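Local atomic coordinates of L-lysine 6-monooxygenase (Pseudomonas syringae pv. tomato, PDB entry 5CQF), a protein that probably binds FAD and NADP and hydroxylates the side-chain amino group of L-lysine or a related amino acid in siderophore biosynthesis. Residues 231-236 against 341-346; 366-369 against 375-378; 397-402 against 416-421. All blocks are in the same frame, centred on the assembly; numbering follows the deposited sequence.

Interaction 1: 231-236 against 341-346; sequences EVHSVH and LEVDAV
His233 meets Leu341 and Val343 where a parallel sheet and a small antiparallel sheet pack against each other. Strand 231-235 belongs to the parallel sheet, between strands 206-210 and 308-311. Along this strand, Val232 turns its side chain from residues 341-346 and rests on Val209 and Leu308. His233 comes next and makes the contact. Its CG lies anti to the carbonyl carbon (chi1 -55°), and the ring presents one side to both Leu341 and Val343. The ND1 side of the ring approaches the CD2 methyl of Leu341, with ND1 to CD2 at 3.9 Å. The other methyl, Leu341 CD1, sits 4.1 Å from His233 CB. Further round the ring, on the same side of its plane, His233 CD2 lies 3.8 Å from Val343 CG1. Leu341 CD2 and Val343 CG1 both approach the imidazole obliquely. The His233 ring also stacks with His309, and its ND1 is hydrogen-bonded to Tyr311 OH. Ser234 points away from residues 341-346 and touches Leu308 and Phe241. Val235 points back toward residues 341-346, and its side chain packs on Leu330 of the antiparallel sheet. His236 NE2 gives a weak hydrogen bond to Ser234 OG at 2.9 Å.

The second segment links the two sheets. Strand 338-343 edges the antiparallel one, and strand 345-348 enters the parallel one. This parallel sheet carries a GxGxxA pattern after strand 206-210, consistent with an NADP-binding Rossmann domain. No hydrogen bond crosses the contact. Its chemistry is van der Waals contact of methyls with an imidazole, and the Tyr311 bond and the His309 stack probably limit how that ring can turn.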
ATOM      1  N   GLU A 231       9.994   4.063 -29.668  1.00 45.59           N
ATOM      2  CA  GLU A 231      10.454   5.242 -28.935  1.00 47.07           C
ATOM      3  C   GLU A 231       9.352   6.281 -28.912  1.00 40.89           C
ATOM      4  O   GLU A 231       8.685   6.506 -29.910  1.00 39.68           O
ATOM      5  CB  GLU A 231      11.723   5.804 -29.582  1.00 55.13           C
ATOM      6  CG  GLU A 231      12.927   4.971 -29.194  1.00 65.56           C
ATOM      7  CD  GLU A 231      14.141   5.190 -30.066  1.00 79.37           C
ATOM      8  OE1 GLU A 231      13.988   5.466 -31.296  1.00 80.72           O
ATOM      9  OE2 GLU A 231      15.255   5.043 -29.498  1.00 88.48           O
ATOM     10  N   VAL A 232       9.133   6.888 -27.764  1.00 37.51           N
ATOM     11  CA  VAL A 232       8.014   7.769 -27.613  1.00 37.43           C
ATOM     12  C   VAL A 232       8.526   9.124 -27.181  1.00 37.44           C
ATOM     13  O   VAL A 232       9.280   9.209 -26.239  1.00 36.93           O
ATOM     14  CB  VAL A 232       7.032   7.237 -26.572  1.00 36.35           C
ATOM     15  CG1 VAL A 232       5.935   8.255 -26.335  1.00 36.72           C
ATOM     16  CG2 VAL A 232       6.433   5.929 -27.028  1.00 36.25           C
ATOM     17  N   HIS A 233       8.100  10.172 -27.876  1.00 38.08           N
ATOM     18  CA  HIS A 233       8.386  11.553 -27.486  1.00 38.25           C
ATOM     19  C   HIS A 233       7.116  12.187 -26.957  1.00 36.80           C
ATOM     20  O   HIS A 233       6.140  12.329 -27.684  1.00 37.56           O
ATOM     21  CB  HIS A 233       8.907  12.326 -28.686  1.00 40.24           C
ATOM     22  CG  HIS A 233      10.100  11.679 -29.313  1.00 42.17           C
ATOM     23  ND1 HIS A 233      11.390  12.013 -28.969  1.00 44.43           N
ATOM     24  CD2 HIS A 233      10.196  10.671 -30.205  1.00 42.66           C
ATOM     25  CE1 HIS A 233      12.232  11.259 -29.649  1.00 44.59           C
ATOM     26  NE2 HIS A 233      11.530  10.429 -30.401  1.00 44.99           N
ATOM     27  N   SER A 234       7.164  12.561 -25.686  1.00 34.60           N
ATOM     28  CA  SER A 234       6.031  12.954 -24.915  1.00 34.03           C
ATOM     29  C   SER A 234       6.174  14.423 -24.637  1.00 34.17           C
ATOM     30  O   SER A 234       7.066  14.839 -23.892  1.00 32.82           O
ATOM     31  CB  SER A 234       6.014  12.138 -23.606  1.00 35.17           C
ATOM     32  OG  SER A 234       4.965  12.519 -22.737  1.00 36.73           O
ATOM     33  N   VAL A 235       5.286  15.209 -25.247  1.00 35.27           N
ATOM     34  CA  VAL A 235       5.341  16.673 -25.224  1.00 35.49           C
ATOM     35  C   VAL A 235       4.254  17.230 -24.334  1.00 36.45           C
ATOM     36  O   VAL A 235       3.086  16.851 -24.466  1.00 37.26           O
ATOM     37  CB  VAL A 235       5.162  17.255 -26.627  1.00 36.29           C
ATOM     38  CG1 VAL A 235       5.095  18.760 -26.573  1.00 36.90           C
ATOM     39  CG2 VAL A 235       6.318  16.831 -27.540  1.00 36.77           C
ATOM     40  N   HIS A 236       4.649  18.132 -23.432  1.00 37.77           N
ATOM     41  CA  HIS A 236       3.757  18.709 -22.422  1.00 40.03           C
ATOM     42  C   HIS A 236       3.767  20.227 -22.483  1.00 42.30           C
ATOM     43  O   HIS A 236       4.840  20.839 -22.577  1.00 43.63           O
ATOM     44  CB  HIS A 236       4.222  18.276 -21.047  1.00 39.86           C
ATOM     45  CG  HIS A 236       4.284  16.791 -20.895  1.00 41.98           C
ATOM     46  ND1 HIS A 236       3.182  16.033 -20.571  1.00 42.82           N
ATOM     47  CD2 HIS A 236       5.305  15.919 -21.064  1.00 41.79           C
ATOM     48  CE1 HIS A 236       3.525  14.758 -20.528  1.00 42.44           C
ATOM     49  NE2 HIS A 236       4.805  14.664 -20.836  1.00 42.18           N
ATOM     50  N   LEU A 341      12.001  17.236 -34.204  1.00 56.69           N
ATOM     51  CA  LEU A 341      11.871  15.777 -33.999  1.00 56.47           C
ATOM     52  C   LEU A 341      11.343  15.152 -35.266  1.00 55.48           C
ATOM     53  O   LEU A 341      10.393  15.664 -35.866  1.00 57.52           O
ATOM     54  CB  LEU A 341      10.853  15.465 -32.905  1.00 55.48           C
ATOM     55  CG  LEU A 341      11.215  15.913 -31.500  1.00 58.31           C
ATOM     56  CD1 LEU A 341      10.033  15.756 -30.552  1.00 59.19           C
ATOM     57  CD2 LEU A 341      12.416  15.119 -31.004  1.00 62.43           C
ATOM     58  N   GLU A 342      11.926  14.039 -35.674  1.00 55.17           N
ATOM     59  CA  GLU A 342      11.341  13.253 -36.751  1.00 55.14           C
ATOM     60  C   GLU A 342      10.715  11.983 -36.182  1.00 50.97           C
ATOM     61  O   GLU A 342      11.401  11.189 -35.558  1.00 51.46           O
ATOM     62  CB  GLU A 342      12.401  12.901 -37.767  1.00 60.88           C
ATOM     63  CG  GLU A 342      13.129  14.119 -38.291  1.00 66.73           C
ATOM     64  CD  GLU A 342      14.394  13.750 -39.012  1.00 74.06           C
ATOM     65  OE1 GLU A 342      15.197  12.964 -38.446  1.00 75.92           O
ATOM     66  OE2 GLU A 342      14.572  14.244 -40.143  1.00 79.00           O
ATOM     67  N   VAL A 343       9.421  11.807 -36.408  1.00 45.75           N
ATOM     68  CA  VAL A 343       8.700  10.657 -35.918  1.00 44.84           C
ATOM     69  C   VAL A 343       7.891  10.010 -37.017  1.00 43.47           C
ATOM     70  O   VAL A 343       7.702  10.602 -38.056  1.00 46.53           O
ATOM     71  CB  VAL A 343       7.779  11.035 -34.739  1.00 44.16           C
ATOM     72  CG1 VAL A 343       8.626  11.421 -33.543  1.00 44.20           C
ATOM     73  CG2 VAL A 343       6.830  12.161 -35.095  1.00 43.59           C
ATOM     74  N   ASP A 344       7.439   8.780 -36.785  1.00 42.86           N
ATOM     75  CA  ASP A 344       6.638   8.032 -37.749  1.00 41.88           C
ATOM     76  C   ASP A 344       5.155   8.242 -37.508  1.00 40.83           C
ATOM     77  O   ASP A 344       4.374   8.137 -38.422  1.00 39.81           O
ATOM     78  CB  ASP A 344       6.960   6.549 -37.656  1.00 44.39           C
ATOM     79  CG  ASP A 344       8.422   6.247 -37.961  1.00 48.46           C
ATOM     80  OD1 ASP A 344       8.898   6.652 -39.055  1.00 51.89           O
ATOM     81  OD2 ASP A 344       9.107   5.634 -37.104  1.00 49.22           O
ATOM     82  N   ALA A 345       4.752   8.515 -36.269  1.00 40.84           N
ATOM     83  CA  ALA A 345       3.342   8.741 -35.968  1.00 40.29           C
ATOM     84  C   ALA A 345       3.147   9.619 -34.763  1.00 40.24           C
ATOM     85  O   ALA A 345       4.018   9.712 -33.915  1.00 40.02           O
ATOM     86  CB  ALA A 345       2.624   7.429 -35.760  1.00 40.91           C
ATOM     87  N   VAL A 346       1.965  10.227 -34.696  1.00 40.33           N
ATOM     88  CA  VAL A 346       1.626  11.211 -33.717  1.00 38.41           C
ATOM     89  C   VAL A 346       0.272  10.853 -33.135  1.00 41.27           C
ATOM     90  O   VAL A 346      -0.618  10.407 -33.886  1.00 40.04           O
ATOM     91  CB  VAL A 346       1.563  12.585 -34.373  1.00 39.81           C
ATOM     92  CG1 VAL A 346       0.998  13.630 -33.429  1.00 40.40           C
ATOM     93  CG2 VAL A 346       2.950  12.989 -34.838  1.00 40.46           C
TER

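Interaction 2: 366-369 against 375-378; sequences PWLA and GLLI
Gly375 and Ala369 meet backbone to backbone, at the two ends of a five-residue loop. The two carbonyl oxygens, Ala369 O and Gly375 O, are 3.7 Å apart, and no hydrogen bond joins the segments. Gly375 N is held instead by Asp373 OD1, within the five residues that connect them.

Leu376 follows and makes the closest side-chain contact. Its CD1 meets CD1 of Leu368 at 3.8 Å, methyl against methyl. The CG of Leu368 stands anti to the carbonyl carbon (chi1 -58°), and its side chain heads toward residues 375-378. The two leucines are angled to each other and are buried. Leu368 also touches Ile394, and Leu376 touches Val396, both on strand 393-396. That strand is an outermost strand of the parallel sheet that contains the GxGxxG pattern after strand 16-19, as in an FAD-binding Rossmann domain. The loop between strands 345-348 and 393-396 thus packs this leucine pair on the sheet edge. Leu376 also touches Pro358, Leu361 and Val384.

Leu377 is the residue nearest to Ala369 by backbone, with 6.1 Å between their CA atoms. Its side chain extends toward the other segment, CG anti to the backbone N (chi1 -176°). CD2 of Leu377 reaches Ala369 CB at 4.2 Å. Ala369 and Leu377 each make a backbone hydrogen bond with Ala385.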
ATOM      1  N   PRO A 366     -33.105  30.000 -31.494  1.00 62.93           N
ATOM      2  CA  PRO A 366     -34.032  31.092 -31.180  1.00 63.72           C
ATOM      3  C   PRO A 366     -34.834  30.930 -29.889  1.00 63.00           C
ATOM      4  O   PRO A 366     -35.292  31.935 -29.361  1.00 64.66           O
ATOM      5  CB  PRO A 366     -34.969  31.120 -32.394  1.00 64.40           C
ATOM      6  CG  PRO A 366     -34.162  30.530 -33.499  1.00 63.80           C
ATOM      7  CD  PRO A 366     -33.378  29.435 -32.829  1.00 64.34           C
ATOM      8  N   TRP A 367     -34.990  29.701 -29.383  1.00 60.73           N
ATOM      9  CA  TRP A 367     -35.715  29.443 -28.126  1.00 58.57           C
ATOM     10  C   TRP A 367     -34.778  29.137 -26.952  1.00 57.02           C
ATOM     11  O   TRP A 367     -35.233  28.766 -25.879  1.00 54.50           O
ATOM     12  CB  TRP A 367     -36.729  28.307 -28.329  1.00 60.24           C
ATOM     13  CG  TRP A 367     -37.668  28.653 -29.433  1.00 63.43           C
ATOM     14  CD1 TRP A 367     -38.830  29.358 -29.319  1.00 65.23           C
ATOM     15  CD2 TRP A 367     -37.480  28.411 -30.832  1.00 64.89           C
ATOM     16  NE1 TRP A 367     -39.392  29.549 -30.548  1.00 67.52           N
ATOM     17  CE2 TRP A 367     -38.588  28.986 -31.503  1.00 69.36           C
ATOM     18  CE3 TRP A 367     -36.489  27.767 -31.589  1.00 64.24           C
ATOM     19  CZ2 TRP A 367     -38.736  28.934 -32.903  1.00 69.53           C
ATOM     20  CZ3 TRP A 367     -36.628  27.713 -32.972  1.00 66.33           C
ATOM     21  CH2 TRP A 367     -37.750  28.295 -33.618  1.00 69.58           C
ATOM     22  N   LEU A 368     -33.475  29.328 -27.142  1.00 55.24           N
ATOM     23  CA  LEU A 368     -32.503  29.033 -26.093  1.00 55.29           C
ATOM     24  C   LEU A 368     -31.910  30.323 -25.550  1.00 54.70           C
ATOM     25  O   LEU A 368     -31.469  31.188 -26.331  1.00 53.63           O
ATOM     26  CB  LEU A 368     -31.367  28.153 -26.631  1.00 55.28           C
ATOM     27  CG  LEU A 368     -31.755  26.799 -27.244  1.00 55.32           C
ATOM     28  CD1 LEU A 368     -30.538  26.141 -27.880  1.00 54.46           C
ATOM     29  CD2 LEU A 368     -32.404  25.873 -26.228  1.00 53.37           C
ATOM     30  N   ALA A 369     -31.903  30.456 -24.224  1.00 49.95           N
ATOM     31  CA  ALA A 369     -31.296  31.615 -23.610  1.00 50.84           C
ATOM     32  C   ALA A 369     -29.793  31.595 -23.838  1.00 52.70           C
ATOM     33  O   ALA A 369     -29.208  30.562 -24.193  1.00 52.16           O
ATOM     34  CB  ALA A 369     -31.605  31.658 -22.132  1.00 51.21           C
ATOM     35  N   GLY A 375     -23.328  30.808 -25.474  1.00 47.00           N
ATOM     36  CA  GLY A 375     -23.689  29.402 -25.331  1.00 46.39           C
ATOM     37  C   GLY A 375     -24.881  29.116 -24.423  1.00 46.48           C
ATOM     38  O   GLY A 375     -25.597  30.015 -23.986  1.00 47.15           O
ATOM     39  N   LEU A 376     -25.062  27.837 -24.117  1.00 47.31           N
ATOM     40  CA  LEU A 376     -26.185  27.373 -23.328  1.00 46.24           C
ATOM     41  C   LEU A 376     -26.096  27.896 -21.921  1.00 44.71           C
ATOM     42  O   LEU A 376     -25.015  27.981 -21.368  1.00 43.72           O
ATOM     43  CB  LEU A 376     -26.232  25.841 -23.292  1.00 47.46           C
ATOM     44  CG  LEU A 376     -27.258  25.096 -24.160  1.00 50.22           C
ATOM     45  CD1 LEU A 376     -27.565  25.798 -25.468  1.00 51.11           C
ATOM     46  CD2 LEU A 376     -26.782  23.661 -24.411  1.00 51.40           C
ATOM     47  N   LEU A 377     -27.251  28.231 -21.356  1.00 44.99           N
ATOM     48  CA  LEU A 377     -27.363  28.674 -19.980  1.00 46.41           C
ATOM     49  C   LEU A 377     -27.979  27.541 -19.163  1.00 43.46           C
ATOM     50  O   LEU A 377     -29.151  27.218 -19.295  1.00 41.44           O
ATOM     51  CB  LEU A 377     -28.225  29.931 -19.908  1.00 48.54           C
ATOM     52  CG  LEU A 377     -28.374  30.611 -18.544  1.00 50.71           C
ATOM     53  CD1 LEU A 377     -27.034  30.836 -17.847  1.00 50.27           C
ATOM     54  CD2 LEU A 377     -29.096  31.941 -18.766  1.00 52.23           C
ATOM     55  N   ILE A 378     -27.162  26.916 -18.335  1.00 43.85           N
ATOM     56  CA  ILE A 378     -27.546  25.636 -17.695  1.00 44.36           C
ATOM     57  C   ILE A 378     -27.617  25.807 -16.182  1.00 43.57           C
ATOM     58  O   ILE A 378     -26.703  26.351 -15.578  1.00 41.60           O
ATOM     59  CB  ILE A 378     -26.580  24.494 -18.093  1.00 44.19           C
ATOM     60  CG1 ILE A 378     -26.526  24.386 -19.624  1.00 46.32           C
ATOM     61  CG2 ILE A 378     -27.042  23.166 -17.511  1.00 43.18           C
ATOM     62  CD1 ILE A 378     -25.417  23.520 -20.183  1.00 46.91           C
TER

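Interaction 3: 397-402 against 416-421; sequences NGLSER and ALRAGR
Arg418 of helix 412-428 reaches across to Asn397 and the two residues after it. Asn397 follows strand 393-396, an outermost strand of the parallel sheet of a Rossmann-type domain. The contact therefore joins the end of that strand to the long C-terminal helix. Its nearest backbone pair is Asn397 and Arg418, with CA atoms 7.1 Å apart.

One hydrogen bond crosses the contact. Arg418 NE donates to Asn397 OD1 over 2.7 Å, and the bond is fairly straight, at 161° about the hydrogen. The acceptor lies almost in the guanidinium plane, at its edge. The donor is somewhat tilted from the carbonyl plane of Asn397. The amide and guanidinium planes are nearly perpendicular, 83° apart. The Asn397 CG is anti to the backbone N (chi1 -164°), and the amide end of the side chain comes near the helix. The Arg418 chain bends at CG-CD and sets NE beside OD1. The other end of the amide, Asn397 ND2, makes a weak hydrogen bond with Ser167 OG, so both ends of the amide have partners.

Packing adds to this bond. Gly398 lies over one face of the guanidinium, its CA 3.7 Å above the plane and offset toward the rim. Leu399 N lies over that same face. Leu399 N is hydrogen-bonded to Asp408 OD1. Tyr382 touches both Arg418 and Leu399. All four touching residues are buried, so the charged group probably sits in a largely enclosed setting.

Beyond the contact, Ser400 is the N-cap of helix 401-404, with its OG bonded to Ser403 N. Back at the guanidinium, NH1 of Arg418 meets Leu399 CG at 4.2 Å.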
ATOM      1  N   ASN A 397     -26.857  16.277 -19.819  1.00 43.10           N
ATOM      2  CA  ASN A 397     -26.417  15.354 -18.759  1.00 44.47           C
ATOM      3  C   ASN A 397     -24.900  15.191 -18.713  1.00 45.38           C
ATOM      4  O   ASN A 397     -24.352  14.130 -19.037  1.00 50.28           O
ATOM      5  CB  ASN A 397     -27.098  13.996 -18.941  1.00 42.17           C
ATOM      6  CG  ASN A 397     -27.008  13.131 -17.716  1.00 42.51           C
ATOM      7  OD1 ASN A 397     -26.386  13.502 -16.727  1.00 42.21           O
ATOM      8  ND2 ASN A 397     -27.642  11.958 -17.770  1.00 43.07           N
ATOM      9  N   GLY A 398     -24.221  16.242 -18.285  1.00 45.61           N
ATOM     10  CA  GLY A 398     -22.754  16.224 -18.210  1.00 44.56           C
ATOM     11  C   GLY A 398     -22.248  17.449 -17.470  1.00 43.86           C
ATOM     12  O   GLY A 398     -23.014  18.369 -17.176  1.00 42.84           O
ATOM     13  N   LEU A 399     -20.966  17.430 -17.139  1.00 43.44           N
ATOM     14  CA  LEU A 399     -20.291  18.585 -16.588  1.00 44.57           C
ATOM     15  C   LEU A 399     -19.573  19.366 -17.687  1.00 45.43           C
ATOM     16  O   LEU A 399     -19.348  18.855 -18.778  1.00 45.21           O
ATOM     17  CB  LEU A 399     -19.301  18.148 -15.516  1.00 44.50           C
ATOM     18  CG  LEU A 399     -19.978  17.672 -14.221  1.00 44.03           C
ATOM     19  CD1 LEU A 399     -18.961  17.057 -13.279  1.00 44.33           C
ATOM     20  CD2 LEU A 399     -20.685  18.823 -13.522  1.00 43.03           C
ATOM     21  N   SER A 400     -19.263  20.623 -17.380  1.00 45.70           N
ATOM     22  CA  SER A 400     -18.382  21.490 -18.191  1.00 43.52           C
ATOM     23  C   SER A 400     -17.833  22.592 -17.300  1.00 43.51           C
ATOM     24  O   SER A 400     -18.484  22.994 -16.319  1.00 43.42           O
ATOM     25  CB  SER A 400     -19.128  22.137 -19.358  1.00 41.73           C
ATOM     26  OG  SER A 400     -20.186  22.955 -18.918  1.00 40.41           O
ATOM     27  N   GLU A 401     -16.645  23.077 -17.633  1.00 42.77           N
ATOM     28  CA  GLU A 401     -16.077  24.207 -16.927  1.00 46.07           C
ATOM     29  C   GLU A 401     -17.007  25.436 -17.010  1.00 44.25           C
ATOM     30  O   GLU A 401     -17.240  26.106 -16.010  1.00 43.94           O
ATOM     31  CB  GLU A 401     -14.645  24.505 -17.438  1.00 50.08           C
ATOM     32  CG  GLU A 401     -13.698  23.360 -17.068  1.00 55.72           C
ATOM     33  CD  GLU A 401     -12.202  23.667 -17.186  1.00 60.14           C
ATOM     34  OE1 GLU A 401     -11.406  22.960 -16.519  1.00 64.59           O
ATOM     35  OE2 GLU A 401     -11.813  24.580 -17.935  1.00 63.12           O
ATOM     36  N   ARG A 402     -17.569  25.692 -18.185  1.00 44.74           N
ATOM     37  CA  ARG A 402     -18.275  26.958 -18.449  1.00 45.72           C
ATOM     38  C   ARG A 402     -19.604  27.024 -17.674  1.00 45.12           C
ATOM     39  O   ARG A 402     -19.995  28.083 -17.213  1.00 44.81           O
ATOM     40  CB  ARG A 402     -18.485  27.180 -19.968  1.00 45.03           C
ATOM     41  CG  ARG A 402     -19.392  26.131 -20.641  1.00 47.22           C
ATOM     42  CD  ARG A 402     -19.640  26.379 -22.128  1.00 48.21           C
ATOM     43  NE  ARG A 402     -20.454  27.564 -22.353  1.00 50.88           N
ATOM     44  CZ  ARG A 402     -21.769  27.617 -22.164  1.00 53.06           C
ATOM     45  NH1 ARG A 402     -22.448  26.546 -21.759  1.00 56.93           N
ATOM     46  NH2 ARG A 402     -22.422  28.742 -22.393  1.00 54.42           N
ATOM     47  N   ALA A 416     -24.699   8.744 -11.550  1.00 36.89           N
ATOM     48  CA  ALA A 416     -25.785   8.220 -10.719  1.00 36.98           C
ATOM     49  C   ALA A 416     -26.548   9.338 -10.095  1.00 36.62           C
ATOM     50  O   ALA A 416     -27.747   9.300 -10.057  1.00 37.33           O
ATOM     51  CB  ALA A 416     -25.255   7.322  -9.648  1.00 37.28           C
ATOM     52  N   LEU A 417     -25.838  10.341  -9.604  1.00 38.92           N
ATOM     53  CA  LEU A 417     -26.455  11.472  -8.882  1.00 39.10           C
ATOM     54  C   LEU A 417     -27.215  12.398  -9.814  1.00 39.35           C
ATOM     55  O   LEU A 417     -28.330  12.819  -9.503  1.00 38.49           O
ATOM     56  CB  LEU A 417     -25.397  12.240  -8.086  1.00 38.62           C
ATOM     57  CG  LEU A 417     -24.790  11.372  -6.942  1.00 37.63           C
ATOM     58  CD1 LEU A 417     -23.601  12.029  -6.280  1.00 37.13           C
ATOM     59  CD2 LEU A 417     -25.835  11.093  -5.883  1.00 37.63           C
ATOM     60  N   ARG A 418     -26.618  12.669 -10.961  1.00 38.15           N
ATOM     61  CA  ARG A 418     -27.275  13.428 -11.990  1.00 38.72           C
ATOM     62  C   ARG A 418     -28.543  12.748 -12.440  1.00 39.07           C
ATOM     63  O   ARG A 418     -29.565  13.410 -12.594  1.00 41.06           O
ATOM     64  CB  ARG A 418     -26.374  13.635 -13.214  1.00 39.55           C
ATOM     65  CG  ARG A 418     -25.213  14.582 -12.991  1.00 40.94           C
ATOM     66  CD  ARG A 418     -24.727  15.178 -14.295  1.00 41.75           C
ATOM     67  NE  ARG A 418     -24.253  14.174 -15.245  1.00 40.66           N
ATOM     68  CZ  ARG A 418     -23.014  13.704 -15.288  1.00 42.63           C
ATOM     69  NH1 ARG A 418     -22.108  14.089 -14.412  1.00 45.65           N
ATOM     70  NH2 ARG A 418     -22.670  12.813 -16.194  1.00 45.61           N
ATOM     71  N   ALA A 419     -28.479  11.445 -12.679  1.00 40.15           N
ATOM     72  CA  ALA A 419     -29.653  10.680 -13.093  1.00 41.96           C
ATOM     73  C   ALA A 419     -30.804  10.885 -12.137  1.00 43.21           C
ATOM     74  O   ALA A 419     -31.933  10.983 -12.565  1.00 44.11           O
ATOM     75  CB  ALA A 419     -29.330   9.193 -13.195  1.00 42.66           C
ATOM     76  N   GLY A 420     -30.520  10.939 -10.838  1.00 44.85           N
ATOM     77  CA  GLY A 420     -31.568  11.200  -9.852  1.00 45.66           C
ATOM     78  C   GLY A 420     -32.220  12.582 -10.012  1.00 46.83           C
ATOM     79  O   GLY A 420     -33.438  12.710 -10.013  1.00 45.39           O
ATOM     80  N   ARG A 421     -31.398  13.607 -10.146  1.00 44.91           N
ATOM     81  CA  ARG A 421     -31.864  14.966 -10.316  1.00 48.89           C
ATOM     82  C   ARG A 421     -32.665  15.149 -11.606  1.00 49.35           C
ATOM     83  O   ARG A 421     -33.663  15.871 -11.615  1.00 51.05           O
ATOM     84  CB  ARG A 421     -30.680  15.934 -10.361  1.00 51.48           C
ATOM     85  CG  ARG A 421     -29.974  16.148  -9.038  1.00 53.65           C
ATOM     86  CD  ARG A 421     -29.346  17.546  -8.997  1.00 59.35           C
ATOM     87  NE  ARG A 421     -28.375  17.686  -7.904  1.00 62.72           N
ATOM     88  CZ  ARG A 421     -28.208  18.782  -7.168  1.00 61.84           C
ATOM     89  NH1 ARG A 421     -28.940  19.864  -7.392  1.00 65.86           N
ATOM     90  NH2 ARG A 421     -27.311  18.787  -6.187  1.00 63.79           N
TER

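The three contacts follow one another along the chain, each closing before the next opens. Interaction 1 stands apart: its centre is 41 Å from that of interaction 2 and 36 Å from that of interaction 3. It joins the parallel sheet holding strand 231-235 to the antiparallel sheet edged by strand 338-343. Interactions 2 and 3 both border strand 393-396 of the other parallel sheet, with centres 17 Å apart. They touch where Arg402 NH2 lies 2.9 Å from Leu376 O, a probable hydrogen bond; Arg402 also forms a salt bridge with Asp373. Interactions 1 and 3 lie on opposite sides of the chain's centre, consistent with separate NADP-binding and FAD-binding domains.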